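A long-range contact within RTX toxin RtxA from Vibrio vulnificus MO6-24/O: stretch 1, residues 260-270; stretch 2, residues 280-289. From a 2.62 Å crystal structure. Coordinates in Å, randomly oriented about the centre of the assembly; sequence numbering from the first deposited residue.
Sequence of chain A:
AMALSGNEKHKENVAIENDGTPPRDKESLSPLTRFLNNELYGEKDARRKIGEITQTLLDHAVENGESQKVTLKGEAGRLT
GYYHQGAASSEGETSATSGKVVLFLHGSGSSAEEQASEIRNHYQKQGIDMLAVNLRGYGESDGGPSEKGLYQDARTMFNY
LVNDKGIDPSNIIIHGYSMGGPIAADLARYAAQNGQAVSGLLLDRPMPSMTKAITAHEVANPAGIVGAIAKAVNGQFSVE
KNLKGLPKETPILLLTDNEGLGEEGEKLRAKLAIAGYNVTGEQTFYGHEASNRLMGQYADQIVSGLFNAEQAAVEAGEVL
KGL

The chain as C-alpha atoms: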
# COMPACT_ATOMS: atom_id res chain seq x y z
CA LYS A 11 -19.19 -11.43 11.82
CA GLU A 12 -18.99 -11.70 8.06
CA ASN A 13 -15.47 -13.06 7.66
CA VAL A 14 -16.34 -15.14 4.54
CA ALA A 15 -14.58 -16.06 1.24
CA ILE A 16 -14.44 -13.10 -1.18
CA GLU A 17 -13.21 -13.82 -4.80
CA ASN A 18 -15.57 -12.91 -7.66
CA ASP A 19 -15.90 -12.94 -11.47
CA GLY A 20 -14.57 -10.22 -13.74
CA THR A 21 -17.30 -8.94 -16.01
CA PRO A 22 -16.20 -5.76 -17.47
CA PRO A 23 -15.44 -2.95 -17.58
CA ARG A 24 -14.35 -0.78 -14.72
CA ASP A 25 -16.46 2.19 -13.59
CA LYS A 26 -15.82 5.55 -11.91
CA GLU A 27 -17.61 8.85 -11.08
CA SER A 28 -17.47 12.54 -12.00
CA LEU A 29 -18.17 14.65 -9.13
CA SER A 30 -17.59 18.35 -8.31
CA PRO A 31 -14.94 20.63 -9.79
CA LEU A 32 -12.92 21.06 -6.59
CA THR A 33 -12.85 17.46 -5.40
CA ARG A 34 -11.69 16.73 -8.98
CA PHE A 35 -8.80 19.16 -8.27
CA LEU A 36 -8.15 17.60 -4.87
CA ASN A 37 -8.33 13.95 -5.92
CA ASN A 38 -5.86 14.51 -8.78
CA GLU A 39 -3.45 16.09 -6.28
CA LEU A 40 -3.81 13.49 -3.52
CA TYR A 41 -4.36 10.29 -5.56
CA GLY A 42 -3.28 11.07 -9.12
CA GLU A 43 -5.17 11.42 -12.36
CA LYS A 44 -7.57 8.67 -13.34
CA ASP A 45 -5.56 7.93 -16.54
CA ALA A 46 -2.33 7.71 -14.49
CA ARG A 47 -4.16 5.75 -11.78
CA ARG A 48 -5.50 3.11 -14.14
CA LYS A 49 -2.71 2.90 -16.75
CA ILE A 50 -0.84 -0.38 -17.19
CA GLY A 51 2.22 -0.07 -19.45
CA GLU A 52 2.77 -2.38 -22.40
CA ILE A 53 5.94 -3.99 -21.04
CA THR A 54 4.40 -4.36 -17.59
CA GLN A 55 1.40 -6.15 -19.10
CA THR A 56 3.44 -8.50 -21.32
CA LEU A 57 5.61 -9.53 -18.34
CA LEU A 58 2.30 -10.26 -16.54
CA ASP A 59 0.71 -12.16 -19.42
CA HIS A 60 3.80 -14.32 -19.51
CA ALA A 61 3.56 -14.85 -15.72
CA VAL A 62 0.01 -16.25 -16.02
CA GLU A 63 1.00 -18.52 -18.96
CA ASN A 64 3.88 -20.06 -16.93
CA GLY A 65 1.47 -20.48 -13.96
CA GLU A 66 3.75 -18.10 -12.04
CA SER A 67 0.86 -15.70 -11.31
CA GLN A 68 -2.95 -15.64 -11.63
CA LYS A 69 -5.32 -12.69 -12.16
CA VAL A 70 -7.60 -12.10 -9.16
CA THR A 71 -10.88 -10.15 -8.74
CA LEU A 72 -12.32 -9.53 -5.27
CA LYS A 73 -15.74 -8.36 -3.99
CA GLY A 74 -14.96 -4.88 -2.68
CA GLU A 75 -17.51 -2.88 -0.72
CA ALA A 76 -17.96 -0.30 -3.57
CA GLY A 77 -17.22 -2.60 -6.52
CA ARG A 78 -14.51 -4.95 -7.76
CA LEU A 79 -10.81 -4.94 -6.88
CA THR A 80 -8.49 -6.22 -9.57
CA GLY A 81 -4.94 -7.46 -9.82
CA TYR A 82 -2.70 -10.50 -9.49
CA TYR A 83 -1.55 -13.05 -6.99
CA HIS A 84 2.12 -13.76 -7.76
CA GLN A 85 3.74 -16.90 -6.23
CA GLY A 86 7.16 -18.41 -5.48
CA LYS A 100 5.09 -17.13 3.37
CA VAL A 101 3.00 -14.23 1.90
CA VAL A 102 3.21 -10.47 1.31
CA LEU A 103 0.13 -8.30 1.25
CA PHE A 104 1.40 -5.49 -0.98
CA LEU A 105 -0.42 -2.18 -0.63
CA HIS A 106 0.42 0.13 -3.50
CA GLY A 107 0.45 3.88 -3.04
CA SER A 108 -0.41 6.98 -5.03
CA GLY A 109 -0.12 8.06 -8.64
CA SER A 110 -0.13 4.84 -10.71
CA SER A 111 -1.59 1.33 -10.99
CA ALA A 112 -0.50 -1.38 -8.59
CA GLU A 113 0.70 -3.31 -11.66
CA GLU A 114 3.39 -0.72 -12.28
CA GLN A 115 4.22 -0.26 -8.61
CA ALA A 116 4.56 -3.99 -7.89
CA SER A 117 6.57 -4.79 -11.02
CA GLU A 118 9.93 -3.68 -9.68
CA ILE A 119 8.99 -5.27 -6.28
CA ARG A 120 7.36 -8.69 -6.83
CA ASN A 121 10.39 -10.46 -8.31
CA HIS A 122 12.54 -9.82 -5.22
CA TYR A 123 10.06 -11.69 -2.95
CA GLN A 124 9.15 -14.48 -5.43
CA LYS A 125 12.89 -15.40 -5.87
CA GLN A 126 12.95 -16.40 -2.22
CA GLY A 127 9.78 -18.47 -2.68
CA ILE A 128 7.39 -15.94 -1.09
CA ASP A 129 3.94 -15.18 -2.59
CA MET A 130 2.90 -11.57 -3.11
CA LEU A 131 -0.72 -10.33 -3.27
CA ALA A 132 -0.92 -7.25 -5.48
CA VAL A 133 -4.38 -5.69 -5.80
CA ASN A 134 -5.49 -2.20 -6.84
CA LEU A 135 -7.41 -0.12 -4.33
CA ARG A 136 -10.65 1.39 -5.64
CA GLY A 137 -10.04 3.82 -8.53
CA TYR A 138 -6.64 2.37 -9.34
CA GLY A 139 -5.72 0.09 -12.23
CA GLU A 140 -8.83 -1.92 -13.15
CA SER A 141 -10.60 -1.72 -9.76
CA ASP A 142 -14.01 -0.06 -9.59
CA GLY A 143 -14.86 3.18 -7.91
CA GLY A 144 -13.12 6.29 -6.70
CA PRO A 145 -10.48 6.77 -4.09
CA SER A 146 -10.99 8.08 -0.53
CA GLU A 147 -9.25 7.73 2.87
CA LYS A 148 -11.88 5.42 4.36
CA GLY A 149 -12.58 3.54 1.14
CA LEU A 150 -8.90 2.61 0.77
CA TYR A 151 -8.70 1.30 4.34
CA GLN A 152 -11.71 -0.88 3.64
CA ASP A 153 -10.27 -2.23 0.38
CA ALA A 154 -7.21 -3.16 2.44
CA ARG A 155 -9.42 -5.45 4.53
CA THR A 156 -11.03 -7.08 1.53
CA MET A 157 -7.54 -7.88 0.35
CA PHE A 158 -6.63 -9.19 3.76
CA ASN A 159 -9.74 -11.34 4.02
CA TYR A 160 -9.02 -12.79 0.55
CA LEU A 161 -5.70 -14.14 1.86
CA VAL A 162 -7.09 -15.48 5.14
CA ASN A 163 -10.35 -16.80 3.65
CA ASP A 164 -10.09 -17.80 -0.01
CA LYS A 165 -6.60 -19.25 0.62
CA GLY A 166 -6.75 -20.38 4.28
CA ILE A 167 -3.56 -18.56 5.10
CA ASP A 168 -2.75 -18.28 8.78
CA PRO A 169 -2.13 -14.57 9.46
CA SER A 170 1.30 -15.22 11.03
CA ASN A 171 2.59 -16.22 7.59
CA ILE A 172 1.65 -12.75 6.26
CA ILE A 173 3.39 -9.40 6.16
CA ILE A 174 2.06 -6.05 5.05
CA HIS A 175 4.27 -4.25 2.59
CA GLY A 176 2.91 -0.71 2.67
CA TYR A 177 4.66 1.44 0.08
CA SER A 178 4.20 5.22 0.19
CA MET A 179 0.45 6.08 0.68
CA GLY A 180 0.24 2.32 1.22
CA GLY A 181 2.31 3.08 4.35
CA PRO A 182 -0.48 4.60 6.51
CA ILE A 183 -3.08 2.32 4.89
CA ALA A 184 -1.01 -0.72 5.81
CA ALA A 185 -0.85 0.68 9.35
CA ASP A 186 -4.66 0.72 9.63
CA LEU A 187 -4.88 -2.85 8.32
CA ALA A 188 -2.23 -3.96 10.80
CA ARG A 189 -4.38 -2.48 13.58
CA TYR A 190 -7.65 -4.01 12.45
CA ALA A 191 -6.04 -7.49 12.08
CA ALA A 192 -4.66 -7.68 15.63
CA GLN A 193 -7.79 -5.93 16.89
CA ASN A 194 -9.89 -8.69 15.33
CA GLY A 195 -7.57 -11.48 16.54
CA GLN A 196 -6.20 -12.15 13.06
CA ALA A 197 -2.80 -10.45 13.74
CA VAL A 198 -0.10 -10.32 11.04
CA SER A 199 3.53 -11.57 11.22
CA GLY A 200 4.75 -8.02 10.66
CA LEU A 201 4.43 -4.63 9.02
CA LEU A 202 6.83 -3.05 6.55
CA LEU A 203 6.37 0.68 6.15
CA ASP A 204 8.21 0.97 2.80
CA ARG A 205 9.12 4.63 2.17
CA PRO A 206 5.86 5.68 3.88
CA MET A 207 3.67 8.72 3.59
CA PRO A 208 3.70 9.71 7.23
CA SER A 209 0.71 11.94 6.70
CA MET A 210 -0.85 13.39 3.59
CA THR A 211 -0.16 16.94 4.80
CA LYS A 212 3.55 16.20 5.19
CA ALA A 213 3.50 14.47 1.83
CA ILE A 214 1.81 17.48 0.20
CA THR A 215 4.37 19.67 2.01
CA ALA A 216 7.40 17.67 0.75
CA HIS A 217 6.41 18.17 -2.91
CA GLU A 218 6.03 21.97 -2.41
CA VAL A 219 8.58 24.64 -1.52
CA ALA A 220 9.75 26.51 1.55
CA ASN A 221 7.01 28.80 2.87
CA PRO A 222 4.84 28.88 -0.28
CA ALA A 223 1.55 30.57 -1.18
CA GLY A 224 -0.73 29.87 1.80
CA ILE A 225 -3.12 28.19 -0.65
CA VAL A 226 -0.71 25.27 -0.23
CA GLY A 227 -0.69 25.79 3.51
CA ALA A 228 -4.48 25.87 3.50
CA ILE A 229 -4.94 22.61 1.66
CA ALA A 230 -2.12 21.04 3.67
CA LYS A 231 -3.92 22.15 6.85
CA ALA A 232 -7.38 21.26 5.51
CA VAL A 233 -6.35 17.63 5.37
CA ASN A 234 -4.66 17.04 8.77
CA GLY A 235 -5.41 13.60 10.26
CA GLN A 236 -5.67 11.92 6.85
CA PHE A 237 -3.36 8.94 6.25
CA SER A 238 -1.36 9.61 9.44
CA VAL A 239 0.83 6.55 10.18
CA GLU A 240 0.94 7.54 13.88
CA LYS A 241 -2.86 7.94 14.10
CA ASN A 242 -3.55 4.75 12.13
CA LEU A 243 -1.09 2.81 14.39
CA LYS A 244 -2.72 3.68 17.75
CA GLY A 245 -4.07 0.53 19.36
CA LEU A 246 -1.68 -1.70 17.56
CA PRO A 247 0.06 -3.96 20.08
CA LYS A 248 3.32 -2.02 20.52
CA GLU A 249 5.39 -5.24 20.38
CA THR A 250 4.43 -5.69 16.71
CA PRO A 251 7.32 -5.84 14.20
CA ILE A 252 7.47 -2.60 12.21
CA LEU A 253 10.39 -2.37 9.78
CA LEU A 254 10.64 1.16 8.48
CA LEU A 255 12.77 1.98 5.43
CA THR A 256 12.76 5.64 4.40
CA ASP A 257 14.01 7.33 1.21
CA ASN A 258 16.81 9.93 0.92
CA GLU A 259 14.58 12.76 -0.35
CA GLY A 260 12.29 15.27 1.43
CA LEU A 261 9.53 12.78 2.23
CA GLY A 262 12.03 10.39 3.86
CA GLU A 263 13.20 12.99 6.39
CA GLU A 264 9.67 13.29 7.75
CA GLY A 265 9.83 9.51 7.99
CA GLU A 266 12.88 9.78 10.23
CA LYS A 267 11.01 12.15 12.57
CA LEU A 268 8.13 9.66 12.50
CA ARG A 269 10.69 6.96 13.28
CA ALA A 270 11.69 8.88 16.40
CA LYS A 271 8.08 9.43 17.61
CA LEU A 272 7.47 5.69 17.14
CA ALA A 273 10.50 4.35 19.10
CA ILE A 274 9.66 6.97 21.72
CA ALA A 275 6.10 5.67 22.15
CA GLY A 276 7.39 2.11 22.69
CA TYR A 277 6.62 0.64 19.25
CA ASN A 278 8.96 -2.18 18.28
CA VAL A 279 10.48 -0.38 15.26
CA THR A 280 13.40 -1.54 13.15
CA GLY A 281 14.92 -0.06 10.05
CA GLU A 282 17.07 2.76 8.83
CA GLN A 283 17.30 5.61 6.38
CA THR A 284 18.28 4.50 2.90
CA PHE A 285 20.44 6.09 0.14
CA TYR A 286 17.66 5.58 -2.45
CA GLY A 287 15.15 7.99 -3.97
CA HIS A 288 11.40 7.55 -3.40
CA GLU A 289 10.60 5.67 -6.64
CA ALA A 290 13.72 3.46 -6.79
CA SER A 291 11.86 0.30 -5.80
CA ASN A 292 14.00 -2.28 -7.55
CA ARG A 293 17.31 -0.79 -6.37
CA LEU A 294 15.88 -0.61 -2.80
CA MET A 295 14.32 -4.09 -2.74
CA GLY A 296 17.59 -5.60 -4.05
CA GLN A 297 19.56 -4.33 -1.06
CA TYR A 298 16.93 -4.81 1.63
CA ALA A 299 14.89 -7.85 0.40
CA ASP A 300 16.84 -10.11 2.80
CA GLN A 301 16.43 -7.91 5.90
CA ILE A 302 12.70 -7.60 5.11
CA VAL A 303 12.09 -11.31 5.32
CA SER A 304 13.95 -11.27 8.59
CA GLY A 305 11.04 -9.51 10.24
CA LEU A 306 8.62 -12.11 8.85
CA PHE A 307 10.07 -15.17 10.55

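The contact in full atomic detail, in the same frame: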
# COMPACT_ATOMS: atom_id res chain seq x y z
N GLY A 260 13.09 14.51 0.45
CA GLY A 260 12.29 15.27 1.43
C GLY A 260 11.25 14.49 2.23
O GLY A 260 11.15 14.65 3.45
N LEU A 261 10.48 13.65 1.55
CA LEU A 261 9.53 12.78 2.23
C LEU A 261 10.19 11.93 3.32
O LEU A 261 9.66 11.80 4.42
CB LEU A 261 8.84 11.87 1.22
CG LEU A 261 7.66 11.09 1.81
CD1 LEU A 261 6.49 12.04 2.07
CD2 LEU A 261 7.22 9.94 0.93
N GLY A 262 11.36 11.37 3.00
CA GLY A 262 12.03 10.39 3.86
C GLY A 262 12.60 10.97 5.15
O GLY A 262 12.81 10.24 6.12
N GLU A 263 12.88 12.27 5.14
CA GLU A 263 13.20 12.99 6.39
C GLU A 263 12.05 12.89 7.38
O GLU A 263 12.21 12.40 8.50
CB GLU A 263 13.51 14.47 6.12
CG GLU A 263 15.00 14.81 6.11
CD GLU A 263 15.26 16.28 6.36
OE1 GLU A 263 15.01 16.76 7.50
OE2 GLU A 263 15.72 16.97 5.42
N GLU A 264 10.87 13.32 6.93
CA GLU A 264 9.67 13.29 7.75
C GLU A 264 9.46 11.91 8.34
O GLU A 264 9.01 11.76 9.47
CB GLU A 264 8.44 13.68 6.91
CG GLU A 264 8.43 15.14 6.46
CD GLU A 264 8.16 16.12 7.60
OE1 GLU A 264 8.21 15.70 8.79
OE2 GLU A 264 7.87 17.30 7.31
N GLY A 265 9.80 10.90 7.54
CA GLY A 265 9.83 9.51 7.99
C GLY A 265 10.75 9.28 9.17
O GLY A 265 10.43 8.52 10.08
N GLU A 266 11.91 9.93 9.15
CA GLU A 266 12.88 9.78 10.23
C GLU A 266 12.41 10.44 11.52
O GLU A 266 12.70 9.94 12.61
CB GLU A 266 14.25 10.31 9.80
CG GLU A 266 14.97 9.37 8.84
CD GLU A 266 15.01 7.95 9.36
OE1 GLU A 266 15.47 7.73 10.50
OE2 GLU A 266 14.53 7.04 8.64
N LYS A 267 11.66 11.53 11.40
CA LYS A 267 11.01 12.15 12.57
C LYS A 267 9.93 11.19 13.10
O LYS A 267 9.89 10.86 14.30
CB LYS A 267 10.41 13.51 12.20
CG LYS A 267 11.44 14.51 11.70
CD LYS A 267 10.87 15.90 11.47
CE LYS A 267 11.85 16.76 10.68
NZ LYS A 267 11.49 18.20 10.63
N LEU A 268 9.09 10.71 12.19
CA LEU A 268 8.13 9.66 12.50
C LEU A 268 8.81 8.53 13.24
O LEU A 268 8.37 8.13 14.31
CB LEU A 268 7.47 9.15 11.22
CG LEU A 268 6.47 7.99 11.35
CD1 LEU A 268 5.42 8.26 12.42
CD2 LEU A 268 5.80 7.74 10.00
N ARG A 269 9.91 8.04 12.67
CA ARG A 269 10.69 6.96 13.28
C ARG A 269 10.97 7.24 14.75
O ARG A 269 10.78 6.37 15.61
CB ARG A 269 12.02 6.75 12.54
CG ARG A 269 13.12 6.13 13.39
CD ARG A 269 14.25 5.60 12.54
NE ARG A 269 13.92 4.29 12.00
CZ ARG A 269 13.94 3.95 10.71
NH1 ARG A 269 13.60 2.72 10.37
NH2 ARG A 269 14.31 4.80 9.76
N ALA A 270 11.45 8.45 15.03
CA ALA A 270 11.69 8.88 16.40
C ALA A 270 10.41 8.73 17.22
O ALA A 270 10.33 7.85 18.09
CB ALA A 270 12.20 10.31 16.43
N THR A 280 12.08 -1.30 13.71
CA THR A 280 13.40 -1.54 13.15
C THR A 280 13.62 -0.58 12.01
O THR A 280 12.90 0.38 11.85
CB THR A 280 13.53 -2.95 12.56
OG1 THR A 280 12.47 -3.79 13.00
CG2 THR A 280 14.83 -3.57 12.98
N GLY A 281 14.64 -0.85 11.22
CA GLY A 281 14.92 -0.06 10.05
C GLY A 281 15.96 1.01 10.11
O GLY A 281 16.60 1.24 11.12
N GLU A 282 16.13 1.65 8.98
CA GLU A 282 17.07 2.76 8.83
C GLU A 282 16.67 3.66 7.68
O GLU A 282 15.83 3.30 6.85
CB GLU A 282 18.48 2.22 8.60
CG GLU A 282 18.70 1.59 7.22
CD GLU A 282 19.94 0.71 7.14
OE1 GLU A 282 20.27 0.24 6.03
OE2 GLU A 282 20.59 0.48 8.18
N GLN A 283 17.30 4.83 7.61
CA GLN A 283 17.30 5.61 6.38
C GLN A 283 18.20 5.00 5.31
O GLN A 283 19.25 4.43 5.60
CB GLN A 283 17.69 7.07 6.62
CG GLN A 283 17.34 7.97 5.45
CD GLN A 283 17.52 9.43 5.76
OE1 GLN A 283 18.28 9.80 6.65
NE2 GLN A 283 16.84 10.28 5.00
N THR A 284 17.78 5.20 4.07
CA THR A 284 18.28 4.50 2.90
C THR A 284 18.97 5.55 2.02
O THR A 284 18.70 6.73 2.16
CB THR A 284 17.06 3.87 2.17
OG1 THR A 284 16.76 2.59 2.74
CG2 THR A 284 17.29 3.69 0.77
N PHE A 285 19.86 5.13 1.12
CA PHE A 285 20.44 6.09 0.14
C PHE A 285 19.74 6.17 -1.25
O PHE A 285 20.30 6.67 -2.24
CB PHE A 285 21.97 5.97 0.03
CG PHE A 285 22.47 4.59 -0.20
CD1 PHE A 285 22.56 4.07 -1.48
CD2 PHE A 285 22.95 3.84 0.86
CE1 PHE A 285 23.07 2.80 -1.69
CE2 PHE A 285 23.47 2.58 0.66
CZ PHE A 285 23.53 2.05 -0.62
N TYR A 286 18.46 5.80 -1.25
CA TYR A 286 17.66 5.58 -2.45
C TYR A 286 16.57 6.63 -2.51
O TYR A 286 16.02 7.03 -1.48
CB TYR A 286 17.03 4.19 -2.43
CG TYR A 286 18.03 3.07 -2.57
CD1 TYR A 286 18.86 3.00 -3.68
CD2 TYR A 286 18.13 2.06 -1.62
CE1 TYR A 286 19.77 1.97 -3.83
CE2 TYR A 286 19.04 1.02 -1.76
CZ TYR A 286 19.86 0.98 -2.87
OH TYR A 286 20.76 -0.05 -3.01
N GLY A 287 16.27 7.09 -3.73
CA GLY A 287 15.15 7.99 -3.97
C GLY A 287 13.81 7.29 -3.79
O GLY A 287 13.75 6.05 -3.70
N HIS A 288 12.73 8.07 -3.74
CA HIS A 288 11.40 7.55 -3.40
C HIS A 288 10.88 6.45 -4.34
O HIS A 288 10.24 5.50 -3.88
CB HIS A 288 10.39 8.69 -3.32
CG HIS A 288 9.04 8.27 -2.83
ND1 HIS A 288 8.75 8.11 -1.49
CD2 HIS A 288 7.91 7.96 -3.50
CE1 HIS A 288 7.49 7.73 -1.36
NE2 HIS A 288 6.96 7.64 -2.56
N GLU A 289 11.16 6.58 -5.63
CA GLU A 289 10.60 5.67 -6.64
C GLU A 289 11.54 4.52 -7.03
O GLU A 289 11.19 3.69 -7.87
CB GLU A 289 10.22 6.45 -7.91
CG GLU A 289 9.24 7.58 -7.66
CD GLU A 289 8.70 8.18 -8.94
OE1 GLU A 289 7.82 7.55 -9.57
OE2 GLU A 289 9.13 9.30 -9.30

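Stretch 1 is helical, and its side of the contact comes mainly from Leu 261, Glu 266 and Arg 269, whose CA-to-CB bonds all point toward stretch 2. The interface is small, 314 Å² summed over both sides, with one hydrogen bond crossing it.

That bond comes at the start of stretch 2. The CA-to-CB bond of Thr 280 points away, and its backbone carbonyl does the work: Arg 269 NH1 donates to Thr 280 O at 2.9 Å, with an N-H...O angle of 158°. The acceptor lies near the guanidinium plane, as a good donor geometry requires. Arginine suits the position because its long side chain, t at chi1 and chi2 and m at chi3, spans the gap to a backbone whose nearest CA, that of Gly 281, is 8.8 Å from Arg 269 CA.

Gly 281 O lies over one face of the guanidinium, 3.4 Å from Arg 269 NH1 at an angle too poor for a hydrogen bond; Gly 281 C is closer still to Arg 269 NH1, at 2.9 Å. An ideal CB on Gly 281 would lie 2.3 Å from Arg 269 NH1, a clash, and phi/psi of 99/179 would also jam it against the preceding carbonyl; both arguments favour glycine.

The CA-to-CB bond of Glu 282 points away, leaving its CA over the same guanidinium face. Glu 282 N lies 3.1 Å from Arg 269 NH1, but both are donors, so this is packing without a hydrogen bond.

The CA-to-CB bond of Gln 283 points sideways. With 63 Å² covered, its side chain, t at chi1 and chi2, has the length to reach the first turns of stretch 1, where Gln 283 NE2 comes within 4.2 Å of Gly 262 O, too far for a hydrogen bond. Gln 283 N is 3.7 Å from Glu 266 OE2. Glu 266 OE2 is 2.5 Å from Arg 269 NH2, a salt bridge within the helix whose hydrogen bond is weak (117°).

After residues 284-287, which make no contact, the CA-to-CB bond of His 288 points back toward the helix. His 288 CE1 packs 3.2 Å from CD2 of buried Leu 261, a tight carbon-to-carbon van der Waals contact. Stretch 2 covers 40 Å² of Leu 261 and stretch 1 covers 38 Å² of His 288, a branched side chain and a flat ring that fit closely.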